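Local coordinates for NanU sialic acid binding protein (PDB 4L7T) that binds sialic acid with high affinity as a SusD-like protein of the outer membrane and probably passes it to a partner transporter, at residues A[176-179]-A[180-184]; A[202-205]-A[206-210]; A[496-499]-A[500-503]. All coordinates share one frame; numbering follows the deposited sequence.

Contact 1 of 3, residues A[176-179]-A[180-184]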
loop_
_atom_site.group_PDB
_atom_site.type_symbol
_atom_site.label_atom_id
_atom_site.label_comp_id
_atom_site.label_asym_id
_atom_site.label_seq_id
_atom_site.Cartn_x
_atom_site.Cartn_y
_atom_site.Cartn_z
ATOM N N VAL A 176 19.841 9.709 -0.844
ATOM C CA VAL A 176 18.704 9.010 -1.471
ATOM C C VAL A 176 17.542 9.992 -1.436
ATOM O O VAL A 176 16.901 10.195 -2.464
ATOM C CB VAL A 176 18.372 7.641 -0.772
ATOM C CG1 VAL A 176 17.188 6.946 -1.394
ATOM C CG2 VAL A 176 19.552 6.689 -0.953
ATOM N N MET A 177 17.321 10.610 -0.279
ATOM C CA MET A 177 16.197 11.543 -0.116
ATOM C C MET A 177 16.399 12.757 -1.065
ATOM O O MET A 177 15.422 13.271 -1.658
ATOM C CB MET A 177 16.069 12.042 1.326
ATOM C CG MET A 177 14.952 13.083 1.509
ATOM S SD MET A 177 13.260 12.586 0.883
ATOM C CE MET A 177 12.591 11.699 2.360
ATOM N N LYS A 178 17.657 13.232 -1.215
ATOM C CA LYS A 178 17.902 14.306 -2.183
ATOM C C LYS A 178 17.464 13.898 -3.604
ATOM O O LYS A 178 16.831 14.713 -4.357
ATOM C CB LYS A 178 19.401 14.729 -2.168
ATOM C CG LYS A 178 19.732 15.879 -3.137
ATOM C CD LYS A 178 21.189 16.348 -2.920
ATOM C CE LYS A 178 21.694 17.281 -4.046
ATOM N NZ LYS A 178 23.097 17.584 -3.660
ATOM N N GLN A 179 17.774 12.685 -4.008
ATOM C CA GLN A 179 17.476 12.237 -5.349
ATOM C C GLN A 179 15.959 12.120 -5.490
ATOM O O GLN A 179 15.442 12.419 -6.582
ATOM C CB GLN A 179 18.099 10.885 -5.663
ATOM C CG GLN A 179 17.799 10.367 -7.055
ATOM C CD GLN A 179 18.407 11.319 -8.092
ATOM O OE1 GLN A 179 19.522 11.802 -7.909
ATOM N NE2 GLN A 179 17.626 11.676 -9.100
ATOM N N ILE A 180 15.261 11.682 -4.424
ATOM C CA ILE A 180 13.795 11.436 -4.559
ATOM C C ILE A 180 13.138 12.795 -4.791
ATOM O O ILE A 180 12.268 12.930 -5.682
ATOM C CB ILE A 180 13.237 10.790 -3.252
ATOM C CG1 ILE A 180 13.615 9.292 -3.183
ATOM C CG2 ILE A 180 11.661 10.922 -3.111
ATOM C CD1 ILE A 180 13.492 8.729 -1.625
ATOM N N LYS A 181 13.559 13.789 -4.017
ATOM C CA LYS A 181 13.057 15.168 -4.130
ATOM C C LYS A 181 13.387 15.775 -5.489
ATOM O O LYS A 181 12.490 16.439 -6.058
ATOM C CB LYS A 181 13.535 16.077 -3.023
ATOM C CG LYS A 181 12.826 15.755 -1.671
ATOM C CD LYS A 181 13.444 16.658 -0.629
ATOM C CE LYS A 181 12.906 16.421 0.767
ATOM N NZ LYS A 181 13.641 17.221 1.813
ATOM N N GLU A 182 14.610 15.545 -6.006
ATOM C CA GLU A 182 14.908 15.958 -7.404
ATOM C C GLU A 182 14.007 15.299 -8.461
ATOM O O GLU A 182 13.597 15.957 -9.466
ATOM C CB GLU A 182 16.375 15.719 -7.774
ATOM C CG GLU A 182 17.325 16.522 -6.933
ATOM C CD GLU A 182 18.797 16.429 -7.449
ATOM O OE1 GLU A 182 19.036 15.973 -8.600
ATOM O OE2 GLU A 182 19.698 16.852 -6.695
ATOM N N ASP A 183 13.713 14.002 -8.306
ATOM C CA ASP A 183 12.853 13.330 -9.228
ATOM C C ASP A 183 11.397 13.850 -9.117
ATOM O O ASP A 183 10.690 13.898 -10.117
ATOM C CB ASP A 183 12.882 11.798 -9.001
ATOM C CG ASP A 183 14.121 11.145 -9.613
ATOM O OD1 ASP A 183 14.789 11.805 -10.495
ATOM O OD2 ASP A 183 14.446 9.967 -9.234
ATOM N N ILE A 184 10.969 14.184 -7.880
ATOM C CA ILE A 184 9.588 14.774 -7.704
ATOM C C ILE A 184 9.518 16.106 -8.495
ATOM O O ILE A 184 8.566 16.355 -9.247
ATOM C CB ILE A 184 9.157 14.893 -6.213
ATOM C CG1 ILE A 184 8.942 13.494 -5.665
ATOM C CG2 ILE A 184 7.974 15.912 -6.120
ATOM C CD1 ILE A 184 8.772 13.509 -4.132
#
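A first torsion of 179° swings Gln179 CG away from its backbone nitrogen and a bend at chi2 folds the amide back, while Asp183 CG lies beside its own nitrogen (chi1 -79°), so the polar ends meet. They form an i to i+4 pair on helix 173-191 of the largely helical SusD fold. The bond from Gln179 NE2 to Asp183 OD1 is weak (3.2 Å), and the amide and carboxylate planes stand 62° apart; the stronger partner of Asp183 is Arg135 of helix 121-146, through a salt bridge. The backbone bonds of the same turn include Lys181 N on Met177 O at 3.1 Å and Glu182 N on Lys178 O at 2.9 Å. The apolar side suits Val176 and Ile180: Val176 CG1 meets Ile180 CD1 at 4.1 Å, and the side chains face a loop and neighbouring helices. Met177 lends its flexible thioether to the methylene chain of Lys181, which stretches past it so that the ammonium reaches Ser220. On the solvent side, oppositely charged Lys178 and Glu182 may attract but form no salt bridge: Lys178 NZ stays 4.6 Å from Glu182 OE2, whereas Lys178 CE lies 3.3 Å from that oxygen.

Contact 2 of 3, residues A[202-205]-A[206-210]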
loop_
_atom_site.group_PDB
_atom_site.type_symbol
_atom_site.label_atom_id
_atom_site.label_comp_id
_atom_site.label_asym_id
_atom_site.label_seq_id
_atom_site.Cartn_x
_atom_site.Cartn_y
_atom_site.Cartn_z
ATOM N N TYR A 202 -4.966 3.945 -13.589
ATOM C CA TYR A 202 -3.981 2.886 -13.442
ATOM C C TYR A 202 -2.665 3.209 -14.113
ATOM O O TYR A 202 -1.819 2.297 -14.226
ATOM C CB TYR A 202 -4.487 1.633 -14.138
ATOM C CG TYR A 202 -5.816 1.088 -13.852
ATOM C CD1 TYR A 202 -6.055 0.391 -12.669
ATOM C CD2 TYR A 202 -6.828 1.143 -14.813
ATOM C CE1 TYR A 202 -7.268 -0.201 -12.424
ATOM C CE2 TYR A 202 -8.064 0.535 -14.573
ATOM C CZ TYR A 202 -8.263 -0.139 -13.376
ATOM O OH TYR A 202 -9.447 -0.734 -13.071
ATOM N N TYR A 203 -2.414 4.489 -14.446
ATOM C CA TYR A 203 -1.160 5.030 -14.911
ATOM C C TYR A 203 -0.786 6.186 -14.052
ATOM O O TYR A 203 -1.698 6.924 -13.555
ATOM C CB TYR A 203 -1.233 5.485 -16.426
ATOM C CG TYR A 203 -1.230 4.234 -17.320
ATOM C CD1 TYR A 203 -0.048 3.772 -17.848
ATOM C CD2 TYR A 203 -2.385 3.522 -17.511
ATOM C CE1 TYR A 203 -0.013 2.598 -18.607
ATOM C CE2 TYR A 203 -2.362 2.298 -18.268
ATOM C CZ TYR A 203 -1.165 1.865 -18.762
ATOM O OH TYR A 203 -1.117 0.710 -19.540
ATOM N N TRP A 204 0.515 6.447 -13.943
ATOM C CA TRP A 204 0.957 7.537 -13.107
ATOM C C TRP A 204 0.484 8.909 -13.660
ATOM O O TRP A 204 0.290 9.074 -14.878
ATOM C CB TRP A 204 2.494 7.467 -12.957
ATOM C CG TRP A 204 2.996 8.246 -11.780
ATOM C CD1 TRP A 204 3.330 9.539 -11.752
ATOM C CD2 TRP A 204 3.149 7.737 -10.433
ATOM N NE1 TRP A 204 3.783 9.903 -10.440
ATOM C CE2 TRP A 204 3.706 8.791 -9.651
ATOM C CE3 TRP A 204 2.968 6.482 -9.854
ATOM C CZ2 TRP A 204 3.993 8.655 -8.259
ATOM C CZ3 TRP A 204 3.264 6.336 -8.442
ATOM C CH2 TRP A 204 3.747 7.416 -7.689
ATOM N N SER A 205 0.266 9.872 -12.779
ATOM C CA SER A 205 -0.347 11.200 -13.180
ATOM C C SER A 205 0.187 12.251 -12.194
ATOM O O SER A 205 0.877 11.903 -11.202
ATOM C CB SER A 205 -1.867 11.129 -13.079
ATOM O OG SER A 205 -2.267 10.973 -11.723
ATOM N N MET A 206 -0.126 13.527 -12.438
ATOM C CA MET A 206 0.250 14.550 -11.473
ATOM C C MET A 206 -0.292 14.326 -10.062
ATOM O O MET A 206 0.469 14.560 -9.105
ATOM C CB MET A 206 -0.220 15.954 -12.001
ATOM C CG MET A 206 0.200 17.068 -11.088
ATOM S SD MET A 206 1.963 17.316 -10.817
ATOM C CE MET A 206 2.067 19.119 -10.956
ATOM N N ALA A 207 -1.536 13.876 -9.936
ATOM C CA ALA A 207 -2.088 13.671 -8.574
ATOM C C ALA A 207 -1.289 12.582 -7.828
ATOM O O ALA A 207 -1.130 12.646 -6.630
ATOM C CB ALA A 207 -3.508 13.283 -8.625
ATOM N N ALA A 208 -0.811 11.554 -8.522
ATOM C CA ALA A 208 0.034 10.540 -7.875
ATOM C C ALA A 208 1.376 11.178 -7.445
ATOM O O ALA A 208 1.855 10.911 -6.357
ATOM C CB ALA A 208 0.337 9.356 -8.889
ATOM N N THR A 209 1.984 12.032 -8.290
ATOM C CA THR A 209 3.190 12.731 -7.886
ATOM C C THR A 209 2.931 13.575 -6.676
ATOM O O THR A 209 3.745 13.591 -5.741
ATOM C CB THR A 209 3.796 13.616 -9.053
ATOM O OG1 THR A 209 4.350 12.653 -9.989
ATOM C CG2 THR A 209 4.930 14.502 -8.575
ATOM N N GLN A 210 1.770 14.255 -6.628
ATOM C CA GLN A 210 1.495 15.128 -5.464
ATOM C C GLN A 210 1.240 14.308 -4.169
ATOM O O GLN A 210 1.626 14.737 -3.078
ATOM C CB GLN A 210 0.290 16.046 -5.719
ATOM C CG GLN A 210 0.571 17.092 -6.847
ATOM C CD GLN A 210 1.730 17.943 -6.530
ATOM O OE1 GLN A 210 1.811 18.505 -5.451
ATOM N NE2 GLN A 210 2.646 18.093 -7.487
HETATM O O HOH W 1 -3.607 13.560 -11.856
#
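The hydroxyl of Thr209 is gripped twice: Trp204 NE1 donates to OG1 over 2.8 Å, and Ser187 of helix 173-191 bonds to the same oxygen. The indole bond is nearly straight (164°), with OG1 at the edge of the Trp204 ring and in its plane, so the nitrogen of a buried aromatic group is satisfied and the rotation of the ring is fixed. Trp204 can reach forward in this way because its CG stands anti to the backbone nitrogen (chi1 -161°), which lays the indole along the first turn of the helix. Ala208 completes the fit. Its CB sits over one face of the indole, 3.6 Å from the centroid of the six-membered ring and only 17° off the ring normal, a CH-pi contact; a side chain as small as a methyl lets the ring come this near. Farther round the tryptophan, Phe269 meets it edge-to-face, and its backbone N-H donates a hydrogen bond to NE2 of His44.

Ser205 is the residue just before the helix. Its carbonyl oxygen receives Thr209 N at 3.1 Å, the first full turn of bonding. Its side chain works through a water, which donates to Ser205 OG at 2.9 Å and accepts from Ala207 N at 2.8 Å, so an amide of the first turn, which has no carbonyl of an earlier turn to bind, is satisfied. Serine suits the place because its short side chain puts a hydroxyl where it accepts from the water that also takes the Ala207 N-H. Taken together this is a helix start at an N-cap serine with a water relay, locked by a tryptophan laid on the first turn, where helix 206-223 enters the helical body of the SusD fold.

Contact 3 of 3, residues A[496-499]-A[500-503]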
loop_
_atom_site.group_PDB
_atom_site.type_symbol
_atom_site.label_atom_id
_atom_site.label_comp_id
_atom_site.label_asym_id
_atom_site.label_seq_id
_atom_site.Cartn_x
_atom_site.Cartn_y
_atom_site.Cartn_z
ATOM N N PRO A 496 16.814 -6.513 6.724
ATOM C CA PRO A 496 18.116 -7.080 6.294
ATOM C C PRO A 496 18.202 -7.372 4.811
ATOM O O PRO A 496 17.187 -7.362 4.084
ATOM C CB PRO A 496 18.215 -8.386 7.087
ATOM C CG PRO A 496 16.713 -8.843 7.163
ATOM C CD PRO A 496 15.878 -7.503 7.280
ATOM N N ILE A 497 19.423 -7.630 4.344
ATOM C CA ILE A 497 19.756 -7.920 2.941
ATOM C C ILE A 497 20.134 -9.369 2.822
ATOM O O ILE A 497 20.957 -9.829 3.596
ATOM C CB ILE A 497 20.928 -6.996 2.468
ATOM C CG1 ILE A 497 20.484 -5.542 2.644
ATOM C CG2 ILE A 497 21.392 -7.421 1.013
ATOM C CD1 ILE A 497 21.589 -4.490 2.382
ATOM N N ASN A 498 19.538 -10.078 1.885
ATOM C CA ASN A 498 19.756 -11.509 1.712
ATOM C C ASN A 498 21.160 -11.862 1.204
ATOM O O ASN A 498 21.801 -11.054 0.604
ATOM C CB ASN A 498 18.701 -12.190 0.868
ATOM C CG ASN A 498 18.584 -11.603 -0.500
ATOM O OD1 ASN A 498 18.203 -10.440 -0.638
ATOM N ND2 ASN A 498 18.916 -12.393 -1.537
ATOM N N GLU A 499 21.578 -13.114 1.471
ATOM C CA GLU A 499 23.007 -13.494 1.241
ATOM C C GLU A 499 23.475 -13.257 -0.212
ATOM O O GLU A 499 24.527 -12.674 -0.437
ATOM C CB GLU A 499 23.280 -14.968 1.637
ATOM C CG GLU A 499 23.193 -15.243 3.145
ATOM C CD GLU A 499 23.115 -16.739 3.498
ATOM O OE1 GLU A 499 22.171 -17.136 4.225
ATOM O OE2 GLU A 499 24.007 -17.501 3.050
ATOM N N SER A 500 22.669 -13.705 -1.177
ATOM C CA SER A 500 23.040 -13.645 -2.609
ATOM C C SER A 500 23.342 -12.208 -3.071
ATOM O O SER A 500 24.295 -11.961 -3.830
ATOM C CB SER A 500 22.025 -14.399 -3.478
ATOM O OG SER A 500 20.788 -13.695 -3.657
ATOM N N VAL A 501 22.611 -11.223 -2.539
ATOM C CA VAL A 501 22.918 -9.797 -2.822
ATOM C C VAL A 501 24.298 -9.348 -2.378
ATOM O O VAL A 501 25.036 -8.650 -3.120
ATOM C CB VAL A 501 21.833 -8.853 -2.142
ATOM C CG1 VAL A 501 22.212 -7.370 -2.239
ATOM C CG2 VAL A 501 20.446 -9.176 -2.702
ATOM N N LEU A 502 24.655 -9.732 -1.153
ATOM C CA LEU A 502 25.925 -9.365 -0.560
ATOM C C LEU A 502 27.147 -10.074 -1.234
ATOM O O LEU A 502 28.207 -9.445 -1.387
ATOM C CB LEU A 502 25.888 -9.637 0.940
ATOM C CG LEU A 502 24.896 -8.767 1.757
ATOM C CD1 LEU A 502 24.839 -9.145 3.231
ATOM C CD2 LEU A 502 25.243 -7.308 1.649
ATOM N N THR A 503 26.959 -11.333 -1.660
ATOM C CA THR A 503 27.959 -12.107 -2.450
ATOM C C THR A 503 28.190 -11.406 -3.802
ATOM O O THR A 503 29.340 -11.184 -4.226
ATOM C CB THR A 503 27.468 -13.549 -2.798
ATOM O OG1 THR A 503 27.133 -14.278 -1.619
ATOM C CG2 THR A 503 28.563 -14.349 -3.551
HETATM O O HOH W 2 20.018 -15.126 -0.963
#
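Ile497 CG2 presses against Val501 CG1 at 3.4 Å, tighter than usual for two methyls, and the side chains cross at about a right angle. Ile497 CG2 also meets Leu502 CG at 3.8 Å, so one branched residue covers two apolar residues of the first helical turn. Val501 turns its other methyl, CG2, to Asn498, lying 3.3 Å from OD1. That oxygen is held by the backbone nitrogen of Asn95, which ties the asparagine to a neighbouring loop. Asn498 occupies the N-cap position of the short helix 499-504, yet its side chain makes no direct capping bond. Its first torsion (chi1 58°) puts CG between the backbone nitrogen and the carbonyl carbon, which leaves OD1 beside Val501 and sets ND2 on a water that caps instead, accepting from Asn498 ND2 and from Ser500 N, each at 3.0 Å. An asparagine suits this place because its amide offers an acceptor to the loop and a donor to the water. The Asn498 carbonyl adds a weak bond from Val501 N. One residue on, Glu499 O takes two donors from Thr503: the backbone N at 3.0 Å, nearly along the C=O axis, and OG1 at 3.3 Å, which comes from above the carbonyl plane. Farther out, the exposed Glu499 side chain lies near a 1,2-ethanediol, probably from the crystallisation liquor, while Pro496 O accepts from NE1 of Trp146 of helix 121-146.

How the contacts relate
Contacts 1 and 2 belong to successive helices, 173-191 and 206-223, with centres 16 Å apart. They touch by packing, Ile184 O lying 4.1 Å from Thr209 CG2, and Met177 and Ile180 of contact 1 rest on Val216 farther along the second helix. Contact 3, near the C-terminus, stands apart: its centre is 25 Å from that of contact 1, with nearest atoms about 12 Å apart, and 33 Å from that of contact 2. Helix 121-146 is common to all three, meeting contact 1 through Tyr139, contact 2 through Met134 and contact 3 through Trp146. The sodium ion is bound elsewhere, by Thr483 and Thr486.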